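Local coordinates for protein phospholipase A1 (Streptomyces albidoflavus, PDB 4HYQ) that hydrolyses glycerophospholipids as a phospholipase A1, probably releasing the sn-1 acyl chain with the serine-hydrolase machinery of the GDSL/SGNH lipase family, at residues A[4-9]-A[71-76]; A[101-106]-A[161-166]. All blocks are in the same frame, centred on the assembly; numbering follows the deposited sequence.

Contact 1: A[4-9]-A[71-76]; sequences GYVALG and SSTSLV
Gly4 O takes two backbone N-H groups from the neighbouring strand, Ser74 N at 2.8 Å and Leu75 N at 3.2 Å. Both donors lie in its carbonyl plane, and Ser74 N sits on a lone pair. This forked bond marks a beta bulge: the pairing slips by one residue between Gly4–Thr73 and Tyr5–Leu75. Gly4 N, too, bonds to this segment, giving its N-H to Ser72 O, while farther along Val6 N reaches Leu75 O at 2.9 Å with an N-H...O angle of 165°. Two CA-H...O contacts, Tyr5 CA to Leu75 O and Val76 CA to Val6 O, fill in the ladder. The strands run parallel, 4-9 lying between 47-50 and 73-79 in the five-stranded sheet of the SGNH-hydrolase alpha/beta fold.

On one face the Tyr5 ring and Leu75 lie side by side, pointing the same way. Leu75 CG, anti to its backbone N (chi1 178°), rests 3.6 Å from Tyr5 CD1, and CD2 lies over the ring face, 4.1 Å from its centroid, a CH-pi contact. Tyr5 OH is hydrogen-bonded to Ser77 OG, and Trp39 meets the ring edge-to-face. An alanine in place of Tyr5 would probably open a gap beside Leu75 and leave Ser77 OG without this partner. The face with Val6, Val76 and Thr73 is mostly apolar, though Thr73 OG1 bonds to Asn70 N. Val6 CG2 meets Thr73 CG2 at 4.0 Å, the side chains crossing at about a right angle, and Leu8 CD1 packs on Val76 CG1 at 3.6 Å. Leu69 touches both Val6 and Val76.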
loop_
_atom_site.group_PDB
_atom_site.type_symbol
_atom_site.label_atom_id
_atom_site.label_comp_id
_atom_site.label_asym_id
_atom_site.label_seq_id
_atom_site.Cartn_x
_atom_site.Cartn_y
_atom_site.Cartn_z
ATOM N N GLY A 4 20.658 1.193 -8.520
ATOM C CA GLY A 4 19.488 0.397 -8.799
ATOM C C GLY A 4 18.282 0.807 -7.999
ATOM O O GLY A 4 18.389 1.369 -6.904
ATOM N N TYR A 5 17.118 0.528 -8.567
ATOM C CA TYR A 5 15.853 0.815 -7.901
ATOM C C TYR A 5 15.211 -0.534 -7.597
ATOM O O TYR A 5 15.094 -1.380 -8.493
ATOM C CB TYR A 5 14.950 1.640 -8.823
ATOM C CG TYR A 5 13.503 1.763 -8.360
ATOM C CD1 TYR A 5 13.186 1.864 -7.003
ATOM C CD2 TYR A 5 12.465 1.814 -9.285
ATOM C CE1 TYR A 5 11.854 2.012 -6.575
ATOM C CE2 TYR A 5 11.133 1.975 -8.873
ATOM C CZ TYR A 5 10.841 2.072 -7.532
ATOM O OH TYR A 5 9.533 2.254 -7.165
ATOM N N VAL A 6 14.848 -0.753 -6.337
ATOM C CA VAL A 6 14.180 -1.994 -5.950
ATOM C C VAL A 6 12.816 -1.594 -5.387
ATOM O O VAL A 6 12.729 -0.773 -4.477
ATOM C CB VAL A 6 14.989 -2.782 -4.883
ATOM C CG1 VAL A 6 14.232 -4.035 -4.453
ATOM C CG2 VAL A 6 16.352 -3.201 -5.469
ATOM N N ALA A 7 11.752 -2.158 -5.958
ATOM C CA ALA A 7 10.384 -1.865 -5.521
ATOM C C ALA A 7 9.807 -3.060 -4.765
ATOM O O ALA A 7 9.536 -4.122 -5.337
ATOM C CB ALA A 7 9.506 -1.520 -6.738
ATOM N N LEU A 8 9.612 -2.859 -3.469
ATOM C CA LEU A 8 9.116 -3.887 -2.553
ATOM C C LEU A 8 7.680 -3.656 -2.137
ATOM O O LEU A 8 7.138 -2.562 -2.281
ATOM C CB LEU A 8 9.925 -3.850 -1.253
ATOM C CG LEU A 8 11.451 -3.848 -1.322
ATOM C CD1 LEU A 8 12.039 -3.521 0.067
ATOM C CD2 LEU A 8 11.922 -5.225 -1.796
ATOM N N GLY A 9 7.069 -4.691 -1.580
ATOM C CA GLY A 9 5.745 -4.480 -1.044
ATOM C C GLY A 9 4.616 -5.408 -1.396
ATOM O O GLY A 9 4.813 -6.536 -1.863
ATOM N N SER A 71 24.653 -3.192 -2.248
ATOM C CA SER A 71 25.371 -1.939 -2.070
ATOM C C SER A 71 25.210 -0.954 -3.223
ATOM O O SER A 71 25.492 0.238 -3.067
ATOM C CB SER A 71 26.855 -2.223 -1.820
ATOM O OG SER A 71 27.463 -2.807 -2.954
ATOM N N SER A 72 24.755 -1.426 -4.381
ATOM C CA SER A 72 24.575 -0.523 -5.510
ATOM C C SER A 72 23.145 0.016 -5.608
ATOM O O SER A 72 22.841 0.821 -6.484
ATOM C CB SER A 72 24.953 -1.211 -6.826
ATOM O OG SER A 72 24.067 -2.281 -7.100
ATOM N N THR A 73 22.275 -0.421 -4.706
ATOM C CA THR A 73 20.893 0.053 -4.723
ATOM C C THR A 73 20.869 1.510 -4.255
ATOM O O THR A 73 21.445 1.833 -3.215
ATOM C CB THR A 73 20.019 -0.771 -3.770
ATOM O OG1 THR A 73 20.113 -2.162 -4.118
ATOM C CG2 THR A 73 18.559 -0.308 -3.853
ATOM N N SER A 74 20.221 2.383 -5.020
ATOM C CA SER A 74 20.140 3.785 -4.638
ATOM C C SER A 74 18.728 4.222 -4.240
ATOM O O SER A 74 18.560 5.263 -3.612
ATOM C CB SER A 74 20.644 4.679 -5.774
ATOM O OG SER A 74 19.805 4.597 -6.915
ATOM N N LEU A 75 17.721 3.428 -4.604
ATOM C CA LEU A 75 16.339 3.773 -4.284
ATOM C C LEU A 75 15.538 2.521 -3.970
ATOM O O LEU A 75 15.661 1.510 -4.671
ATOM C CB LEU A 75 15.677 4.504 -5.466
ATOM C CG LEU A 75 14.195 4.908 -5.305
ATOM C CD1 LEU A 75 14.056 5.912 -4.158
ATOM C CD2 LEU A 75 13.652 5.512 -6.603
ATOM N N VAL A 76 14.747 2.592 -2.905
ATOM C CA VAL A 76 13.876 1.491 -2.514
ATOM C C VAL A 76 12.503 2.084 -2.192
ATOM O O VAL A 76 12.409 3.096 -1.494
ATOM C CB VAL A 76 14.380 0.753 -1.237
ATOM C CG1 VAL A 76 13.347 -0.304 -0.801
ATOM C CG2 VAL A 76 15.724 0.074 -1.500
#

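Contact 2: A[101-106]-A[161-166]; sequences NCIARV and RTAING
Ile103 and Ala163 make the tightest side-chain contact between these two helix segments, CD1 of the isoleucine coming to 3.5 Å from CB of the alanine, closer than usual for two carbons. The CB of Ile103 does not aim at the other helix; chi1 of -57° sets CG1 anti to the carbonyl carbon, and chi2 of -53° then places CD1, the atom that touches. Ala163 does point its CB across, and that single methyl is met by a second apolar partner, Val106 CG1, at 4.3 Å. The other branch of Val106, CG2, lies 4.4 Å from Ile164 CG1, so the valine straddles two successive residues of the facing helix. More loosely, Cys102 SG stands 4.5 Å from Ile164 CD1.

One polar atom, Ala163 O, is packed against: Val106 CG1 rests 3.6 Å from it, a carbon-to-oxygen van der Waals contact. Each segment has the i to i+4 backbone bonds of its own helix, such as Val106 N to Cys102 O and Gly166 N to Thr162 O.

Covalent and ionic ties hold the first helix to its neighbour 87-96 instead: Cys102 forms a disulfide with Cys94, and Arg105 makes a salt bridge through NE to Asp89. Met91 of helix 87-96 touches Ile164, bringing a third helix up to the apolar seam.

The segment axes run nearly parallel, 10° apart at 9.8 Å: side-by-side parallel packing of two helices of the three-layer alpha/beta/alpha SGNH-hydrolase fold.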
loop_
_atom_site.group_PDB
_atom_site.type_symbol
_atom_site.label_atom_id
_atom_site.label_comp_id
_atom_site.label_asym_id
_atom_site.label_seq_id
_atom_site.Cartn_x
_atom_site.Cartn_y
_atom_site.Cartn_z
ATOM N N ASN A 101 -20.526 -6.165 13.677
ATOM C CA ASN A 101 -19.466 -7.124 13.398
ATOM C C ASN A 101 -18.289 -6.394 12.777
ATOM O O ASN A 101 -17.130 -6.719 13.047
ATOM C CB ASN A 101 -19.923 -8.196 12.412
ATOM C CG ASN A 101 -21.014 -9.097 12.968
ATOM O OD1 ASN A 101 -20.961 -9.553 14.121
ATOM N ND2 ASN A 101 -21.996 -9.383 12.141
ATOM N N CYS A 102 -18.596 -5.427 11.918
ATOM C CA CYS A 102 -17.568 -4.649 11.243
ATOM C C CYS A 102 -16.731 -3.871 12.249
ATOM O O CYS A 102 -15.501 -3.923 12.207
ATOM C CB CYS A 102 -18.208 -3.693 10.234
ATOM S SG CYS A 102 -17.076 -2.539 9.378
ATOM N N ILE A 103 -17.399 -3.171 13.164
ATOM C CA ILE A 103 -16.700 -2.374 14.181
ATOM C C ILE A 103 -15.793 -3.219 15.053
ATOM O O ILE A 103 -14.633 -2.858 15.304
ATOM C CB ILE A 103 -17.696 -1.641 15.101
ATOM C CG1 ILE A 103 -18.622 -0.755 14.266
ATOM C CG2 ILE A 103 -16.946 -0.843 16.156
ATOM C CD1 ILE A 103 -17.919 0.193 13.327
ATOM N N ALA A 104 -16.326 -4.338 15.526
ATOM C CA ALA A 104 -15.568 -5.242 16.368
ATOM C C ALA A 104 -14.326 -5.742 15.633
ATOM O O ALA A 104 -13.231 -5.763 16.198
ATOM C CB ALA A 104 -16.441 -6.418 16.786
ATOM N N ARG A 105 -14.491 -6.153 14.378
ATOM C CA ARG A 105 -13.351 -6.641 13.611
ATOM C C ARG A 105 -12.330 -5.528 13.361
ATOM O O ARG A 105 -11.115 -5.758 13.423
ATOM C CB ARG A 105 -13.814 -7.229 12.274
ATOM C CG ARG A 105 -12.690 -7.829 11.460
ATOM C CD ARG A 105 -12.178 -9.119 12.085
ATOM N NE ARG A 105 -10.974 -9.637 11.440
ATOM C CZ ARG A 105 -9.755 -9.117 11.584
ATOM N NH1 ARG A 105 -9.567 -8.053 12.351
ATOM N NH2 ARG A 105 -8.716 -9.684 10.977
ATOM N N VAL A 106 -12.817 -4.329 13.066
ATOM C CA VAL A 106 -11.925 -3.197 12.837
ATOM C C VAL A 106 -11.131 -2.942 14.121
ATOM O O VAL A 106 -9.930 -2.694 14.075
ATOM C CB VAL A 106 -12.698 -1.896 12.513
ATOM C CG1 VAL A 106 -11.770 -0.700 12.637
ATOM C CG2 VAL A 106 -13.268 -1.947 11.097
ATOM N N ARG A 161 -17.801 3.202 7.442
ATOM C CA ARG A 161 -16.827 3.999 6.703
ATOM C C ARG A 161 -15.939 4.776 7.665
ATOM O O ARG A 161 -14.740 4.907 7.454
ATOM C CB ARG A 161 -17.525 4.993 5.793
ATOM C CG ARG A 161 -18.246 4.373 4.643
ATOM C CD ARG A 161 -18.772 5.476 3.784
ATOM N NE ARG A 161 -20.050 5.117 3.208
ATOM C CZ ARG A 161 -20.835 5.970 2.564
ATOM N NH1 ARG A 161 -20.468 7.239 2.415
ATOM N NH2 ARG A 161 -21.987 5.547 2.074
ATOM N N THR A 162 -16.545 5.306 8.719
ATOM C CA THR A 162 -15.814 6.069 9.719
ATOM C C THR A 162 -14.798 5.196 10.437
ATOM O O THR A 162 -13.653 5.599 10.669
ATOM C CB THR A 162 -16.784 6.665 10.750
ATOM O OG1 THR A 162 -17.625 7.624 10.096
ATOM C CG2 THR A 162 -16.030 7.318 11.874
ATOM N N ALA A 163 -15.226 3.990 10.783
ATOM C CA ALA A 163 -14.376 3.048 11.484
ATOM C C ALA A 163 -13.217 2.617 10.600
ATOM O O ALA A 163 -12.078 2.549 11.054
ATOM C CB ALA A 163 -15.195 1.836 11.914
ATOM N N ILE A 164 -13.510 2.343 9.333
ATOM C CA ILE A 164 -12.479 1.908 8.387
ATOM C C ILE A 164 -11.468 3.028 8.122
ATOM O O ILE A 164 -10.259 2.792 8.077
ATOM C CB ILE A 164 -13.137 1.446 7.066
ATOM C CG1 ILE A 164 -13.898 0.142 7.329
ATOM C CG2 ILE A 164 -12.087 1.252 5.986
ATOM C CD1 ILE A 164 -14.891 -0.216 6.241
ATOM N N ASN A 165 -11.961 4.249 7.946
ATOM C CA ASN A 165 -11.066 5.378 7.724
ATOM C C ASN A 165 -10.188 5.584 8.953
ATOM O O ASN A 165 -9.003 5.922 8.841
ATOM C CB ASN A 165 -11.867 6.645 7.452
ATOM C CG ASN A 165 -12.258 6.786 5.996
ATOM O OD1 ASN A 165 -11.898 5.956 5.153
ATOM N ND2 ASN A 165 -12.996 7.849 5.685
ATOM N N GLY A 166 -10.777 5.377 10.126
ATOM C CA GLY A 166 -10.038 5.544 11.362
ATOM C C GLY A 166 -8.912 4.539 11.462
ATOM O O GLY A 166 -7.831 4.848 11.966
#

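How the contacts relate
From the N terminus, the chain lays down strand 4-9, passes through helix 35-43, strand 47-50 and helix 58-65, and returns as strand 73-79, where contact 1 closes a loop of 61 intervening residues. It then runs through helix 87-96 into helix 99-115. Contact 2 closes after 54 residues that separate Val106 from Arg161, among them the rest of helix 99-115, helix 117-131 and strand 136-140. The two loops therefore follow in series, neither nesting nor crossing. Contact 1 joins neighbouring strands of the central sheet, whereas contact 2 sets helix 99-115 beside helix 158-181. Their centres are 35 Å apart, on opposite sides of the chain's centre, with nearest atoms about 19 Å apart.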